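Local atomic coordinates of RagA protein (Porphyromonas gingivalis, PDB entry 6SLN), a protein that probably imports nutrients across the bacterial outer membrane as a TonB-dependent receptor, a plugged beta-barrel transporter. Residues N345-S350 against I373-S378; P114-M119 against G332-E337. All blocks are in the same frame, centred on the assembly; numbering follows the deposited sequence.

Contact 1: residues N345-S350 against I373-S378. With C8E ((hydroxyethyloxy)tri(ethyloxy)octane), chain I.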
# COMPACT_ATOMS: atom_id res chain seq x y z
N ASN A 345 5.02 -7.93 -22.16
CA ASN A 345 4.09 -8.98 -22.54
C ASN A 345 2.69 -8.59 -22.07
O ASN A 345 2.50 -7.71 -21.22
CB ASN A 345 4.47 -10.32 -21.93
CG ASN A 345 4.82 -10.20 -20.48
OD1 ASN A 345 3.93 -10.17 -19.64
ND2 ASN A 345 6.11 -10.11 -20.17
N PHE A 346 1.72 -9.26 -22.66
CA PHE A 346 0.33 -9.18 -22.27
C PHE A 346 -0.16 -10.61 -22.19
O PHE A 346 -0.22 -11.30 -23.22
CB PHE A 346 -0.48 -8.38 -23.27
CG PHE A 346 -1.83 -7.98 -22.79
CD1 PHE A 346 -2.88 -8.88 -22.81
CD2 PHE A 346 -2.06 -6.72 -22.30
CE1 PHE A 346 -4.12 -8.52 -22.37
CE2 PHE A 346 -3.29 -6.36 -21.87
CZ PHE A 346 -4.32 -7.26 -21.90
N LYS A 347 -0.47 -11.07 -20.98
CA LYS A 347 -1.12 -12.35 -20.78
C LYS A 347 -2.53 -12.10 -20.25
O LYS A 347 -2.74 -11.21 -19.42
CB LYS A 347 -0.34 -13.26 -19.80
CG LYS A 347 1.17 -13.04 -19.79
CD LYS A 347 1.90 -14.21 -19.11
CE LYS A 347 3.41 -13.97 -19.04
NZ LYS A 347 3.77 -12.98 -17.98
N ARG A 348 -3.50 -12.87 -20.73
CA ARG A 348 -4.84 -12.80 -20.18
C ARG A 348 -5.45 -14.19 -20.11
O ARG A 348 -5.17 -15.05 -20.96
CB ARG A 348 -5.74 -11.85 -20.99
CG ARG A 348 -6.51 -12.49 -22.14
CD ARG A 348 -7.67 -11.60 -22.60
NE ARG A 348 -7.33 -10.85 -23.81
CZ ARG A 348 -7.27 -11.37 -25.03
NH1 ARG A 348 -7.52 -12.65 -25.24
NH2 ARG A 348 -6.95 -10.60 -26.06
N TYR A 349 -6.25 -14.42 -19.07
CA TYR A 349 -7.13 -15.57 -18.92
C TYR A 349 -8.56 -15.05 -18.87
O TYR A 349 -8.94 -14.38 -17.90
CB TYR A 349 -6.80 -16.36 -17.66
CG TYR A 349 -5.35 -16.79 -17.53
CD1 TYR A 349 -4.37 -15.88 -17.18
CD2 TYR A 349 -4.97 -18.11 -17.75
CE1 TYR A 349 -3.05 -16.26 -17.06
CE2 TYR A 349 -3.65 -18.50 -17.62
CZ TYR A 349 -2.70 -17.56 -17.28
OH TYR A 349 -1.38 -17.93 -17.15
N SER A 350 -9.35 -15.34 -19.90
CA SER A 350 -10.66 -14.74 -20.07
C SER A 350 -11.77 -15.69 -19.64
O SER A 350 -11.69 -16.90 -19.83
CB SER A 350 -10.91 -14.36 -21.53
OG SER A 350 -9.74 -13.92 -22.17
N ILE A 373 -8.05 -12.48 -15.62
CA ILE A 373 -6.79 -12.29 -14.92
C ILE A 373 -5.77 -11.90 -15.97
O ILE A 373 -5.59 -12.61 -16.97
CB ILE A 373 -6.38 -13.54 -14.14
CG1 ILE A 373 -7.39 -13.84 -13.03
CG2 ILE A 373 -5.00 -13.36 -13.54
CD1 ILE A 373 -6.98 -15.03 -12.15
N ALA A 374 -5.11 -10.77 -15.79
CA ALA A 374 -4.28 -10.19 -16.83
C ALA A 374 -2.92 -9.82 -16.26
O ALA A 374 -2.82 -9.36 -15.12
CB ALA A 374 -4.97 -8.96 -17.44
N ASN A 375 -1.87 -10.03 -17.07
CA ASN A 375 -0.50 -9.69 -16.71
C ASN A 375 0.04 -8.74 -17.77
O ASN A 375 0.19 -9.12 -18.94
CB ASN A 375 0.36 -10.94 -16.58
CG ASN A 375 -0.20 -11.94 -15.58
OD1 ASN A 375 -0.45 -11.60 -14.42
ND2 ASN A 375 -0.40 -13.18 -16.01
N ARG A 376 0.31 -7.50 -17.38
CA ARG A 376 0.84 -6.46 -18.25
C ARG A 376 2.25 -6.14 -17.80
O ARG A 376 2.47 -5.87 -16.62
CB ARG A 376 0.01 -5.18 -18.20
CG ARG A 376 -1.09 -5.05 -19.21
CD ARG A 376 -1.72 -3.66 -19.15
NE ARG A 376 -2.97 -3.62 -19.90
CZ ARG A 376 -4.14 -4.09 -19.44
NH1 ARG A 376 -4.23 -4.62 -18.22
NH2 ARG A 376 -5.22 -4.02 -20.20
N ARG A 377 3.20 -6.17 -18.74
CA ARG A 377 4.49 -5.55 -18.55
C ARG A 377 4.85 -4.76 -19.79
O ARG A 377 4.52 -5.13 -20.92
CB ARG A 377 5.62 -6.54 -18.24
CG ARG A 377 6.64 -5.91 -17.29
CD ARG A 377 8.05 -6.43 -17.42
NE ARG A 377 8.19 -7.81 -16.98
CZ ARG A 377 9.22 -8.27 -16.25
NH1 ARG A 377 10.20 -7.45 -15.86
NH2 ARG A 377 9.25 -9.55 -15.92
N SER A 378 5.57 -3.66 -19.57
CA SER A 378 5.97 -2.75 -20.62
C SER A 378 7.45 -2.48 -20.52
O SER A 378 8.03 -2.43 -19.43
CB SER A 378 5.22 -1.44 -20.51
OG SER A 378 3.85 -1.73 -20.68
C1 C8E I . -8.04 -20.73 -19.40
C2 C8E I . -8.99 -20.82 -18.20
C3 C8E I . -9.99 -19.67 -18.11
C4 C8E I . -10.23 -19.21 -16.66
C5 C8E I . -10.57 -17.71 -16.57
C6 C8E I . -11.60 -17.33 -15.50
C7 C8E I . -11.68 -15.81 -15.31
C8 C8E I . -12.00 -15.43 -13.86
O9 C8E I . -11.54 -14.12 -13.54
C10 C8E I . -12.49 -13.30 -12.89
C11 C8E I . -11.80 -12.18 -12.10
O12 C8E I . -12.72 -11.41 -11.33
C13 C8E I . -12.14 -10.68 -10.25
C14 C8E I . -12.92 -9.37 -10.04
O15 C8E I . -12.76 -8.73 -8.78
C16 C8E I . -13.97 -8.68 -8.04
C17 C8E I . -15.21 -8.27 -8.87
O18 C8E I . -16.45 -8.53 -8.21
C19 C8E I . -17.59 -7.93 -8.81
C20 C8E I . -18.77 -7.88 -7.84
O21 C8E I . -20.00 -7.52 -8.44
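With CG anti to its backbone N (chi1 -167°), Phe346 sends its ring along the same face of the sheet as the extended Arg376 chain, and the ring and the chain run alongside each other in the same direction. They belong to an antiparallel hairpin in the wall of a TonB-dependent receptor barrel, strands 345-360 and 363-377. The guanidinium stands almost perpendicular to the ring, at 89°, so that CE2 at the ring's edge meets one guanidinium face; Phe346 CE2 is 3.4 Å from Arg376 NE. This is an edge-on approach with no stacking. Helix 169-173 of the plug covers the same face, where Arg348, its CG set between the backbone N and the carbonyl carbon, turns away from Ala374 to give its NE to Ala173 O.

Six backbone hydrogen bonds hold the strands in register, two at each of the hydrogen-bonded pairs Asn345-Arg377, Lys347-Asn375 and Tyr349-Ile373. The bond from Asn375 N to Lys347 O is 2.8 Å long and lies in the carbonyl plane. On the face shared by these three pairs, CB and CG of Lys347 slant across CB of Asn375, while the edge of the Tyr349 ring meets Ile373 O in plane, Tyr349 CD1 lying 3.5 Å from Ile373 O. A C8E detergent molecule borders this end, its C5 3.5 Å from Ser350 O. Lys347, bent at chi4 (76°), donates a hydrogen bond from NZ to Asn345 OD1 at 3.3 Å, from above that amide's plane.

Contact 2: residues P114-M119 against G332-E337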
# COMPACT_ATOMS: atom_id res chain seq x y z
N PRO A 114 -2.78 -12.15 -33.36
CA PRO A 114 -1.69 -12.42 -32.42
C PRO A 114 -1.21 -11.20 -31.67
O PRO A 114 -0.05 -11.17 -31.23
CB PRO A 114 -0.59 -12.97 -33.33
CG PRO A 114 -0.83 -12.30 -34.66
CD PRO A 114 -2.31 -12.04 -34.76
N VAL A 115 -2.06 -10.18 -31.50
CA VAL A 115 -1.75 -9.10 -30.57
C VAL A 115 -2.97 -8.81 -29.70
O VAL A 115 -4.11 -9.06 -30.09
CB VAL A 115 -1.28 -7.82 -31.28
CG1 VAL A 115 0.20 -7.93 -31.67
CG2 VAL A 115 -2.15 -7.53 -32.49
N ALA A 116 -2.71 -8.28 -28.50
CA ALA A 116 -3.79 -7.90 -27.60
C ALA A 116 -4.47 -6.62 -28.04
O ALA A 116 -5.60 -6.35 -27.61
CB ALA A 116 -3.26 -7.70 -26.18
N ASN A 117 -3.80 -5.82 -28.87
CA ASN A 117 -4.27 -4.49 -29.26
C ASN A 117 -5.26 -4.65 -30.40
O ASN A 117 -4.88 -4.67 -31.58
CB ASN A 117 -3.06 -3.62 -29.61
CG ASN A 117 -3.45 -2.32 -30.27
OD1 ASN A 117 -2.74 -1.83 -31.14
ND2 ASN A 117 -4.57 -1.75 -29.85
N ILE A 118 -6.54 -4.76 -30.05
CA ILE A 118 -7.60 -5.11 -31.00
C ILE A 118 -7.81 -4.02 -32.05
O ILE A 118 -8.13 -4.33 -33.21
CB ILE A 118 -8.91 -5.40 -30.25
CG1 ILE A 118 -10.07 -5.64 -31.22
CG2 ILE A 118 -9.25 -4.25 -29.33
CD1 ILE A 118 -10.03 -7.00 -31.91
N MET A 119 -7.65 -2.74 -31.69
CA MET A 119 -7.91 -1.67 -32.65
C MET A 119 -6.97 -1.75 -33.84
O MET A 119 -7.34 -1.35 -34.96
CB MET A 119 -7.79 -0.30 -31.96
CG MET A 119 -9.04 0.09 -31.13
SD MET A 119 -10.55 0.02 -32.13
CE MET A 119 -11.35 -1.45 -31.53
N GLY A 332 -10.73 -18.58 -22.23
CA GLY A 332 -9.62 -18.48 -23.16
C GLY A 332 -8.33 -18.06 -22.49
O GLY A 332 -8.30 -17.61 -21.34
N TYR A 333 -7.25 -18.22 -23.24
CA TYR A 333 -5.91 -17.89 -22.78
C TYR A 333 -5.22 -17.13 -23.90
O TYR A 333 -5.51 -17.34 -25.09
CB TYR A 333 -5.14 -19.17 -22.40
CG TYR A 333 -3.63 -19.05 -22.33
CD1 TYR A 333 -3.01 -18.57 -21.18
CD2 TYR A 333 -2.83 -19.43 -23.41
CE1 TYR A 333 -1.62 -18.47 -21.11
CE2 TYR A 333 -1.45 -19.34 -23.35
CZ TYR A 333 -0.84 -18.86 -22.19
OH TYR A 333 0.55 -18.76 -22.11
N PHE A 334 -4.34 -16.21 -23.52
CA PHE A 334 -3.60 -15.44 -24.51
C PHE A 334 -2.30 -14.99 -23.88
O PHE A 334 -2.31 -14.45 -22.77
CB PHE A 334 -4.41 -14.25 -25.02
CG PHE A 334 -3.67 -13.36 -25.98
CD1 PHE A 334 -2.87 -12.32 -25.52
CD2 PHE A 334 -3.80 -13.55 -27.35
CE1 PHE A 334 -2.20 -11.51 -26.40
CE2 PHE A 334 -3.13 -12.72 -28.25
CZ PHE A 334 -2.33 -11.71 -27.76
N ASP A 335 -1.19 -15.21 -24.58
CA ASP A 335 0.10 -14.71 -24.14
C ASP A 335 0.84 -14.19 -25.36
O ASP A 335 1.03 -14.92 -26.33
CB ASP A 335 0.91 -15.78 -23.44
CG ASP A 335 2.12 -15.22 -22.72
OD1 ASP A 335 2.40 -14.01 -22.91
OD2 ASP A 335 2.78 -15.96 -21.97
N GLN A 336 1.24 -12.92 -25.31
CA GLN A 336 2.04 -12.31 -26.36
C GLN A 336 3.32 -11.80 -25.73
O GLN A 336 3.29 -10.85 -24.94
CB GLN A 336 1.28 -11.19 -27.05
CG GLN A 336 2.06 -10.50 -28.16
CD GLN A 336 1.46 -9.17 -28.54
OE1 GLN A 336 0.32 -8.88 -28.21
NE2 GLN A 336 2.24 -8.35 -29.22
N GLU A 337 4.45 -12.43 -26.07
CA GLU A 337 5.73 -12.03 -25.51
C GLU A 337 6.33 -10.88 -26.30
O GLU A 337 6.20 -10.81 -27.52
CB GLU A 337 6.70 -13.22 -25.50
CG GLU A 337 6.58 -14.11 -24.27
CD GLU A 337 6.37 -13.30 -22.99
OE1 GLU A 337 5.49 -13.69 -22.18
OE2 GLU A 337 7.09 -12.27 -22.79
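A single hydrogen bond joins the two segments: Ala116 N donates to Gln336 OE1 over 3.1 Å. The bond is somewhat bent at the hydrogen (148°), but the donor lies in the plane of the amide carbonyl. Gln336 gets there by stretching straight out from its strand, CG anti to the backbone N (chi1 180°) and the chain extended beyond it, so that a side-chain carbonyl takes up a backbone N-H of a loop that forms no regular strand here.

Van der Waals packing surrounds this bond. The same Gln336 OE1 sits 3.1 Å from Val115 CA, and Val115, lying alongside the Gln336 amide, places CG1 3.2 Å from Gln336 NE2. Further back along the glutamine, Gln336 CD is 3.7 Å from Pro114 O. The loop belongs to the plug domain and strand 325-337 to the surrounding barrel, so the contact is a plug-to-wall interface of a TonB-dependent receptor. Pro114 and Val115 also touch strand 986-996, which places the loop against a second part of the wall.

The aromatic share falls to Phe334, two residues before Gln336 and likewise anti at chi1 (176°), its side chain entering from the same face of the strand. The tip of its ring meets the peptide between Val115 and Ala116, where Phe334 CZ lies 3.5 Å from Val115 C. Pro114 C lies at the ring's edge, and Ala116 CB is 4.0 Å from Phe334 CE1.

Overall arrangement
Contacts 1 and 2 have centres about 8 Å apart and share one patch of barrel wall: strands 325-337 and 345-360 are neighbours, so contact 2 joins the plug to the strand next to the hairpin of contact 1. Probable backbone hydrogen bonds connect them directly, Arg348 N to Phe334 O at 2.8 Å and Ser350 N to Gly332 O at 2.9 Å. Phe334, Gln336, Phe346 and Arg348 project from adjacent strands to the plug side, and Ala116 touches Phe346 as well. The other face carries Tyr333 against Tyr349. Bound C8E touches Gly332, and a C8E also lies at Ser350, while Ile373 packs on Ile466 of the second subunit, another copy of this protein.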